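Subdomain of Desmoplakin Carboxy-Terminal domain (DPCT) (Homo sapiens, PDB 1LM5) binds intermediate filaments, probably through its plakin repeats, and so probably helps tie the desmosome to the cytoskeleton. Local coordinates at residues 12-17 / 32-37; 50-55 / 61-66; 97-102 / 107-112. One frame throughout, in Å; residues are numbered along the deposited sequence.

Contact 1 of 3, residues 12-17 / 32-37; sequences AAIFDT and GIVDSI
I14 and D16 of strand 11-16 lie against I33 and V34, in the loop between helix 25-30 and helix 36-47, with the CA atoms of D16 and I33 7.8 Å apart and no backbone hydrogen bond between the segments. The meeting is made by side chains. I14 and V34 reach toward each other tip to tip, and I14 CD1 lies 3.8 Å from V34 CG2. The two branches of I14 are shared between two neighbours. CG1 and its CD1 go to V34. With CG1 beside the backbone N (chi1 -59°), CG2 falls opposite that N and passes I33 CD1 at 4.2 Å as the two side chains run past each other in opposite directions.

I33 holds its CG1 between its own backbone N and carbonyl carbon (chi1 60°). The extended chain beyond it carries CD1 to D16. The I33 and D16 side chains cross at about a right angle, with I33 CD1 3.8 Å from D16 CG. This methyl also lies 3.9 Å from D16 OD1, so the contact there is van der Waals. The charge of D16 is met elsewhere: OD1 forms a salt bridge with R31 and accepts a hydrogen bond from N19. D16 is buried, and these bonds probably offset the cost of placing a carboxylate beside aliphatic groups.

I23 and A197, from the strands on either side of 11-16, also touch I14 and I33. G32 ends helix 25-30 in a Schellman motif, and D35 N-caps helix 36-47. The helix-to-helix loop thus packs its two apolar residues against 11-16, an inner strand of a mixed four-stranded sheet.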
loop_
_atom_site.group_PDB
_atom_site.type_symbol
_atom_site.label_atom_id
_atom_site.label_comp_id
_atom_site.label_asym_id
_atom_site.label_seq_id
_atom_site.Cartn_x
_atom_site.Cartn_y
_atom_site.Cartn_z
ATOM N N ALA B 12 13.693 8.258 -4.484
ATOM C CA ALA B 12 13.527 7.624 -5.777
ATOM C C ALA B 12 14.736 7.671 -6.676
ATOM O O ALA B 12 15.015 6.719 -7.399
ATOM C CB ALA B 12 12.351 8.260 -6.501
ATOM N N ALA B 13 15.449 8.785 -6.634
ATOM C CA ALA B 13 16.579 8.954 -7.507
ATOM C C ALA B 13 17.557 9.988 -7.001
ATOM O O ALA B 13 17.439 10.502 -5.891
ATOM C CB ALA B 13 16.090 9.330 -8.896
ATOM N N ILE B 14 18.490 10.325 -7.873
ATOM C CA ILE B 14 19.561 11.235 -7.551
ATOM C C ILE B 14 19.504 12.521 -8.341
ATOM O O ILE B 14 19.104 12.527 -9.497
ATOM C CB ILE B 14 20.885 10.543 -7.864
ATOM C CG1 ILE B 14 20.986 9.265 -7.032
ATOM C CG2 ILE B 14 22.047 11.485 -7.626
ATOM C CD1 ILE B 14 21.094 9.528 -5.557
ATOM N N PHE B 15 19.881 13.620 -7.706
ATOM C CA PHE B 15 19.938 14.855 -8.443
ATOM C C PHE B 15 21.423 15.157 -8.531
ATOM O O PHE B 15 22.076 15.459 -7.529
ATOM C CB PHE B 15 19.211 15.999 -7.745
ATOM C CG PHE B 15 19.148 17.235 -8.584
ATOM C CD1 PHE B 15 18.255 17.313 -9.655
ATOM C CD2 PHE B 15 20.047 18.283 -8.374
ATOM C CE1 PHE B 15 18.262 18.416 -10.515
ATOM C CE2 PHE B 15 20.064 19.401 -9.229
ATOM C CZ PHE B 15 19.172 19.464 -10.300
ATOM N N ASP B 16 21.964 15.017 -9.731
ATOM C CA ASP B 16 23.374 15.282 -9.968
ATOM C C ASP B 16 23.532 16.800 -10.005
ATOM O O ASP B 16 23.205 17.450 -10.997
ATOM C CB ASP B 16 23.786 14.640 -11.293
ATOM C CG ASP B 16 25.243 14.868 -11.634
ATOM O OD1 ASP B 16 25.749 14.132 -12.498
ATOM O OD2 ASP B 16 25.881 15.775 -11.057
ATOM N N THR B 17 24.014 17.351 -8.896
ATOM C CA THR B 17 24.198 18.788 -8.742
ATOM C C THR B 17 25.099 19.396 -9.801
ATOM O O THR B 17 24.789 20.450 -10.357
ATOM C CB THR B 17 24.785 19.117 -7.351
ATOM O OG1 THR B 17 23.869 18.691 -6.334
ATOM C CG2 THR B 17 25.012 20.617 -7.219
ATOM N N GLY B 32 30.161 7.750 -10.311
ATOM C CA GLY B 32 30.986 7.854 -9.127
ATOM C C GLY B 32 30.595 8.942 -8.149
ATOM O O GLY B 32 31.433 9.378 -7.363
ATOM N N ILE B 33 29.341 9.386 -8.183
ATOM C CA ILE B 33 28.903 10.420 -7.247
ATOM C C ILE B 33 28.142 9.809 -6.070
ATOM O O ILE B 33 27.935 10.458 -5.044
ATOM C CB ILE B 33 28.059 11.509 -7.946
ATOM C CG1 ILE B 33 26.805 10.911 -8.589
ATOM C CG2 ILE B 33 28.922 12.202 -8.996
ATOM C CD1 ILE B 33 25.891 11.972 -9.205
ATOM N N VAL B 34 27.731 8.554 -6.239
ATOM C CA VAL B 34 27.059 7.783 -5.192
ATOM C C VAL B 34 27.869 6.484 -5.129
ATOM O O VAL B 34 28.072 5.834 -6.158
ATOM C CB VAL B 34 25.602 7.430 -5.573
ATOM C CG1 VAL B 34 24.974 6.596 -4.472
ATOM C CG2 VAL B 34 24.801 8.698 -5.834
ATOM N N ASP B 35 28.362 6.112 -3.951
ATOM C CA ASP B 35 29.139 4.877 -3.857
ATOM C C ASP B 35 28.192 3.696 -4.001
ATOM O O ASP B 35 27.011 3.794 -3.667
ATOM C CB ASP B 35 29.897 4.793 -2.532
ATOM C CG ASP B 35 28.981 4.593 -1.352
ATOM O OD1 ASP B 35 28.498 5.599 -0.802
ATOM O OD2 ASP B 35 28.732 3.427 -0.986
ATOM N N SER B 36 28.703 2.574 -4.491
ATOM C CA SER B 36 27.864 1.409 -4.729
ATOM C C SER B 36 27.125 0.861 -3.515
ATOM O O SER B 36 26.042 0.298 -3.654
ATOM C CB SER B 36 28.688 0.284 -5.354
ATOM O OG SER B 36 29.561 -0.273 -4.396
ATOM N N ILE B 37 27.705 0.988 -2.332
ATOM C CA ILE B 37 27.028 0.461 -1.157
ATOM C C ILE B 37 25.836 1.337 -0.798
ATOM O O ILE B 37 24.738 0.840 -0.528
ATOM C CB ILE B 37 27.978 0.355 0.044
ATOM C CG1 ILE B 37 29.067 -0.671 -0.257
ATOM C CG2 ILE B 37 27.206 -0.091 1.287
ATOM C CD1 ILE B 37 30.123 -0.755 0.838
#

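Contact 2 of 3, residues 50-55 / 61-66; sequences GGIIHP and LSLQDA
I52 and L61 are joined by two backbone hydrogen bonds. I52 N donates to L61 O at 2.8 Å. L61 N donates back to I52 O at 2.7 Å. The two residues form an antiparallel hydrogen-bonded pair, and their side chains leave on the same face of the two-stranded sheet. Just before the pair, G51 has a positive phi (156°), and its CA approaches L61 O to 3.2 Å.

This is the beta-hairpin of the plakin (plectin) repeat, which leads directly into helix 63-68. S62 is the N-cap of that helix: its OG accepts from D65 N at 3.1 Å. A66 N also bonds back to S62 O. The first turn is therefore fixed just beyond the strand, and it presents L63 and A66 to I52.

I52 packs on both. Its CB is 3.7 Å from A66 CB, and CG2 also touches that methyl. CG1 lies beside the backbone N (chi1 -61°) and meets L63 CD2 at 3.7 Å, where the two side chains cross obliquely. L80 of helix 74-88 and A47 of helix 36-47 add to the apolar surroundings of I52. L80 touches L63 as well. V71 and I72, in the loop before helix 74-88, touch I52 and A66 in turn. Past the strand, H54 CB rests 4.2 Å from L61 CD1, while H54 ND1 accepts from T56 N.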
loop_
_atom_site.group_PDB
_atom_site.type_symbol
_atom_site.label_atom_id
_atom_site.label_comp_id
_atom_site.label_asym_id
_atom_site.label_seq_id
_atom_site.Cartn_x
_atom_site.Cartn_y
_atom_site.Cartn_z
ATOM N N GLY B 50 8.313 -2.362 -2.182
ATOM C CA GLY B 50 7.426 -2.596 -3.309
ATOM C C GLY B 50 8.049 -2.643 -4.685
ATOM O O GLY B 50 7.445 -3.175 -5.617
ATOM N N GLY B 51 9.241 -2.084 -4.828
ATOM C CA GLY B 51 9.887 -2.137 -6.121
ATOM C C GLY B 51 10.902 -1.056 -6.380
ATOM O O GLY B 51 10.857 0.023 -5.783
ATOM N N ILE B 52 11.835 -1.365 -7.274
ATOM C CA ILE B 52 12.844 -0.407 -7.670
ATOM C C ILE B 52 12.038 0.713 -8.319
ATOM O O ILE B 52 11.144 0.458 -9.129
ATOM C CB ILE B 52 13.809 -1.039 -8.677
ATOM C CG1 ILE B 52 14.512 -2.235 -8.020
ATOM C CG2 ILE B 52 14.824 -0.011 -9.140
ATOM C CD1 ILE B 52 15.293 -1.856 -6.745
ATOM N N ILE B 53 12.327 1.952 -7.952
ATOM C CA ILE B 53 11.564 3.056 -8.502
ATOM C C ILE B 53 12.149 3.554 -9.806
ATOM O O ILE B 53 13.322 3.913 -9.871
ATOM C CB ILE B 53 11.486 4.221 -7.492
ATOM C CG1 ILE B 53 10.833 3.717 -6.203
ATOM C CG2 ILE B 53 10.677 5.396 -8.089
ATOM C CD1 ILE B 53 10.847 4.721 -5.062
ATOM N N HIS B 54 11.330 3.576 -10.855
ATOM C CA HIS B 54 11.837 4.063 -12.127
ATOM C C HIS B 54 12.055 5.554 -11.908
ATOM O O HIS B 54 11.141 6.273 -11.540
ATOM C CB HIS B 54 10.847 3.826 -13.251
ATOM C CG HIS B 54 11.416 4.151 -14.591
ATOM N ND1 HIS B 54 11.757 5.435 -14.954
ATOM C CD2 HIS B 54 11.792 3.354 -15.620
ATOM C CE1 HIS B 54 12.324 5.416 -16.150
ATOM N NE2 HIS B 54 12.358 4.166 -16.574
ATOM N N PRO B 55 13.278 6.033 -12.140
ATOM C CA PRO B 55 13.589 7.449 -11.931
ATOM C C PRO B 55 12.749 8.494 -12.641
ATOM O O PRO B 55 12.638 9.617 -12.159
ATOM C CB PRO B 55 15.064 7.535 -12.299
ATOM C CG PRO B 55 15.217 6.487 -13.329
ATOM C CD PRO B 55 14.394 5.341 -12.804
ATOM N N LEU B 61 9.249 -1.329 -9.853
ATOM C CA LEU B 61 9.617 -2.438 -10.712
ATOM C C LEU B 61 10.201 -3.613 -9.955
ATOM O O LEU B 61 10.833 -3.447 -8.918
ATOM C CB LEU B 61 10.675 -1.980 -11.720
ATOM C CG LEU B 61 10.464 -0.693 -12.508
ATOM C CD1 LEU B 61 11.782 -0.317 -13.205
ATOM C CD2 LEU B 61 9.343 -0.893 -13.516
ATOM N N SER B 62 9.997 -4.804 -10.503
ATOM C CA SER B 62 10.578 -6.004 -9.922
ATOM C C SER B 62 12.055 -5.831 -10.243
ATOM O O SER B 62 12.412 -5.023 -11.105
ATOM C CB SER B 62 10.058 -7.242 -10.648
ATOM O OG SER B 62 10.303 -7.122 -12.036
ATOM N N LEU B 63 12.928 -6.572 -9.577
ATOM C CA LEU B 63 14.337 -6.435 -9.895
ATOM C C LEU B 63 14.585 -6.782 -11.360
ATOM O O LEU B 63 15.392 -6.141 -12.032
ATOM C CB LEU B 63 15.193 -7.341 -9.011
ATOM C CG LEU B 63 15.239 -7.008 -7.519
ATOM C CD1 LEU B 63 16.030 -8.088 -6.782
ATOM C CD2 LEU B 63 15.890 -5.647 -7.315
ATOM N N GLN B 64 13.884 -7.806 -11.843
ATOM C CA GLN B 64 14.041 -8.267 -13.215
ATOM C C GLN B 64 13.742 -7.150 -14.204
ATOM O O GLN B 64 14.523 -6.881 -15.124
ATOM C CB GLN B 64 13.114 -9.457 -13.469
ATOM C CG GLN B 64 13.230 -10.045 -14.859
ATOM C CD GLN B 64 12.193 -11.123 -15.116
ATOM O OE1 GLN B 64 12.119 -12.120 -14.395
ATOM N NE2 GLN B 64 11.383 -10.925 -16.149
ATOM N N ASP B 65 12.611 -6.487 -14.002
ATOM C CA ASP B 65 12.220 -5.393 -14.878
ATOM C C ASP B 65 13.171 -4.207 -14.752
ATOM O O ASP B 65 13.461 -3.538 -15.743
ATOM C CB ASP B 65 10.791 -4.967 -14.565
ATOM C CG ASP B 65 9.776 -6.000 -15.013
ATOM O OD1 ASP B 65 8.577 -5.837 -14.712
ATOM O OD2 ASP B 65 10.184 -6.978 -15.677
ATOM N N ALA B 66 13.653 -3.946 -13.538
ATOM C CA ALA B 66 14.586 -2.837 -13.326
ATOM C C ALA B 66 15.867 -3.128 -14.105
ATOM O O ALA B 66 16.480 -2.224 -14.678
ATOM C CB ALA B 66 14.898 -2.668 -11.845
#

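Contact 3 of 3, residues 97-102 / 107-112; sequences KKMSAA and EKWLPY
M99 comes just before helix 101-106 and A101 begins it, while E107, W109 and L110 follow the helix, so the chain turns back on itself with the CA atoms of A101 and L110 7.4 Å apart. No hydrogen bond joins the two segments. The helix between them is short. S100 sits at its N-cap position, and a Schellman motif with K108, of positive phi, as C-prime residue ends it. The loop then runs on to helix 112-124.

On the inner side, with CG opposite the backbone N (chi1 -173°), L110 turns CD2 to the start of the helix, 4.1 Å from A101 CB and 3.8 Å from A101 O. F90, P82 and F118 also touch L110, and A86 and L119 touch A101, so this half is buried among helices 74-88 and 112-124.

In the outer half, E107 and W109 are exposed and lie over the buried M99. M99 bends at its thioether (chi3 -77°), which brings CE to 4.4 Å from W109 CB. The glutamate chain crosses M99 at about a right angle and meets it through its aliphatic part: E107 CG lies 3.7 Å from M99 SD.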
loop_
_atom_site.group_PDB
_atom_site.type_symbol
_atom_site.label_atom_id
_atom_site.label_comp_id
_atom_site.label_asym_id
_atom_site.label_seq_id
_atom_site.Cartn_x
_atom_site.Cartn_y
_atom_site.Cartn_z
ATOM N N LYS B 97 3.656 -19.989 4.076
ATOM C CA LYS B 97 3.451 -18.860 4.981
ATOM C C LYS B 97 4.719 -18.013 4.999
ATOM O O LYS B 97 5.581 -18.184 5.859
ATOM C CB LYS B 97 3.144 -19.367 6.391
ATOM C CG LYS B 97 2.703 -18.283 7.364
ATOM C CD LYS B 97 1.359 -17.689 6.961
ATOM C CE LYS B 97 0.897 -16.631 7.955
ATOM N NZ LYS B 97 0.722 -17.191 9.327
ATOM N N LYS B 98 4.819 -17.102 4.037
ATOM C CA LYS B 98 5.976 -16.227 3.886
ATOM C C LYS B 98 6.383 -15.462 5.145
ATOM O O LYS B 98 5.540 -14.986 5.907
ATOM C CB LYS B 98 5.709 -15.242 2.749
ATOM C CG LYS B 98 5.461 -15.919 1.411
ATOM C CD LYS B 98 4.606 -15.051 0.502
ATOM C CE LYS B 98 3.200 -14.877 1.071
ATOM N NZ LYS B 98 2.354 -13.957 0.251
ATOM N N MET B 99 7.689 -15.356 5.363
ATOM C CA MET B 99 8.210 -14.636 6.513
ATOM C C MET B 99 8.489 -13.190 6.136
ATOM O O MET B 99 8.941 -12.907 5.026
ATOM C CB MET B 99 9.535 -15.233 6.989
ATOM C CG MET B 99 9.501 -16.652 7.510
ATOM S SD MET B 99 11.112 -16.971 8.273
ATOM C CE MET B 99 12.144 -17.233 6.824
ATOM N N SER B 100 8.226 -12.280 7.065
ATOM C CA SER B 100 8.514 -10.875 6.845
ATOM C C SER B 100 10.013 -10.712 7.140
ATOM O O SER B 100 10.657 -11.640 7.633
ATOM C CB SER B 100 7.697 -10.013 7.803
ATOM O OG SER B 100 8.031 -10.305 9.148
ATOM N N ALA B 101 10.572 -9.546 6.846
ATOM C CA ALA B 101 11.993 -9.328 7.102
ATOM C C ALA B 101 12.375 -9.628 8.551
ATOM O O ALA B 101 13.361 -10.317 8.813
ATOM C CB ALA B 101 12.367 -7.902 6.757
ATOM N N ALA B 102 11.595 -9.101 9.489
ATOM C CA ALA B 102 11.868 -9.293 10.912
ATOM C C ALA B 102 11.962 -10.766 11.281
ATOM O O ALA B 102 12.879 -11.176 12.003
ATOM C CB ALA B 102 10.788 -8.630 11.745
ATOM N N GLU B 107 15.066 -16.132 12.084
ATOM C CA GLU B 107 15.428 -17.476 11.651
ATOM C C GLU B 107 16.790 -17.551 10.980
ATOM O O GLU B 107 17.123 -18.549 10.350
ATOM C CB GLU B 107 14.347 -18.022 10.723
ATOM C CG GLU B 107 12.943 -17.933 11.318
ATOM C CD GLU B 107 12.792 -18.745 12.596
ATOM O OE1 GLU B 107 11.776 -18.568 13.307
ATOM O OE2 GLU B 107 13.688 -19.567 12.888
ATOM N N LYS B 108 17.580 -16.492 11.133
ATOM C CA LYS B 108 18.922 -16.426 10.555
ATOM C C LYS B 108 18.994 -16.478 9.031
ATOM O O LYS B 108 20.080 -16.646 8.470
ATOM C CB LYS B 108 19.809 -17.536 11.128
ATOM C CG LYS B 108 20.457 -17.202 12.459
ATOM C CD LYS B 108 19.456 -17.181 13.594
ATOM C CE LYS B 108 20.146 -16.860 14.914
ATOM N NZ LYS B 108 19.180 -16.844 16.047
ATOM N N TRP B 109 17.855 -16.336 8.360
ATOM C CA TRP B 109 17.847 -16.363 6.905
ATOM C C TRP B 109 18.339 -15.032 6.374
ATOM O O TRP B 109 18.900 -14.944 5.281
ATOM C CB TRP B 109 16.440 -16.652 6.372
ATOM C CG TRP B 109 16.332 -18.024 5.806
ATOM C CD1 TRP B 109 16.228 -19.192 6.503
ATOM C CD2 TRP B 109 16.426 -18.388 4.422
ATOM N NE1 TRP B 109 16.259 -20.266 5.639
ATOM C CE2 TRP B 109 16.381 -19.801 4.356
ATOM C CE3 TRP B 109 16.548 -17.658 3.231
ATOM C CZ2 TRP B 109 16.452 -20.500 3.144
ATOM C CZ3 TRP B 109 16.619 -18.354 2.024
ATOM C CH2 TRP B 109 16.572 -19.760 1.992
ATOM N N LEU B 110 18.147 -13.995 7.176
ATOM C CA LEU B 110 18.552 -12.661 6.798
ATOM C C LEU B 110 19.459 -12.099 7.885
ATOM O O LEU B 110 19.083 -12.059 9.056
ATOM C CB LEU B 110 17.291 -11.801 6.637
ATOM C CG LEU B 110 17.354 -10.382 6.088
ATOM C CD1 LEU B 110 17.954 -10.389 4.691
ATOM C CD2 LEU B 110 15.942 -9.811 6.066
ATOM N N PRO B 111 20.684 -11.689 7.521
ATOM C CA PRO B 111 21.596 -11.131 8.522
ATOM C C PRO B 111 20.901 -9.961 9.221
ATOM O O PRO B 111 20.151 -9.213 8.591
ATOM C CB PRO B 111 22.789 -10.682 7.684
ATOM C CG PRO B 111 22.807 -11.688 6.579
ATOM C CD PRO B 111 21.346 -11.794 6.208
ATOM N N TYR B 112 21.144 -9.814 10.519
ATOM C CA TYR B 112 20.528 -8.745 11.298
ATOM C C TYR B 112 20.638 -7.372 10.644
ATOM O O TYR B 112 19.665 -6.618 10.604
ATOM C CB TYR B 112 21.166 -8.666 12.682
ATOM C CG TYR B 112 20.578 -7.568 13.542
ATOM C CD1 TYR B 112 19.324 -7.713 14.123
ATOM C CD2 TYR B 112 21.263 -6.370 13.739
ATOM C CE1 TYR B 112 18.761 -6.692 14.878
ATOM C CE2 TYR B 112 20.706 -5.339 14.493
ATOM C CZ TYR B 112 19.456 -5.510 15.059
ATOM O OH TYR B 112 18.897 -4.500 15.807
#

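In the fold
Contacts 1 and 2 are neighbours, with centres 17 Å apart, and helix 36-47 leads from one to the strand of the other. They touch where A12 CB packs on I53 CG2 at 3.7 Å and A13 CB on P55 CB. Contact 3 stands apart, its nearest atoms about 13 Å from contact 1 and about 11 Å from contact 2. Contacts 1 and 3 lie on opposite sides of the chain's centre. The touching residues of contact 1 are all buried, as are most in contact 2, while contact 3 runs from core to surface. Only contact 2 has hydrogen bonds between its segments; the other two rest on side-chain packing. Helix 74-88 borders both contacts 2 and 3.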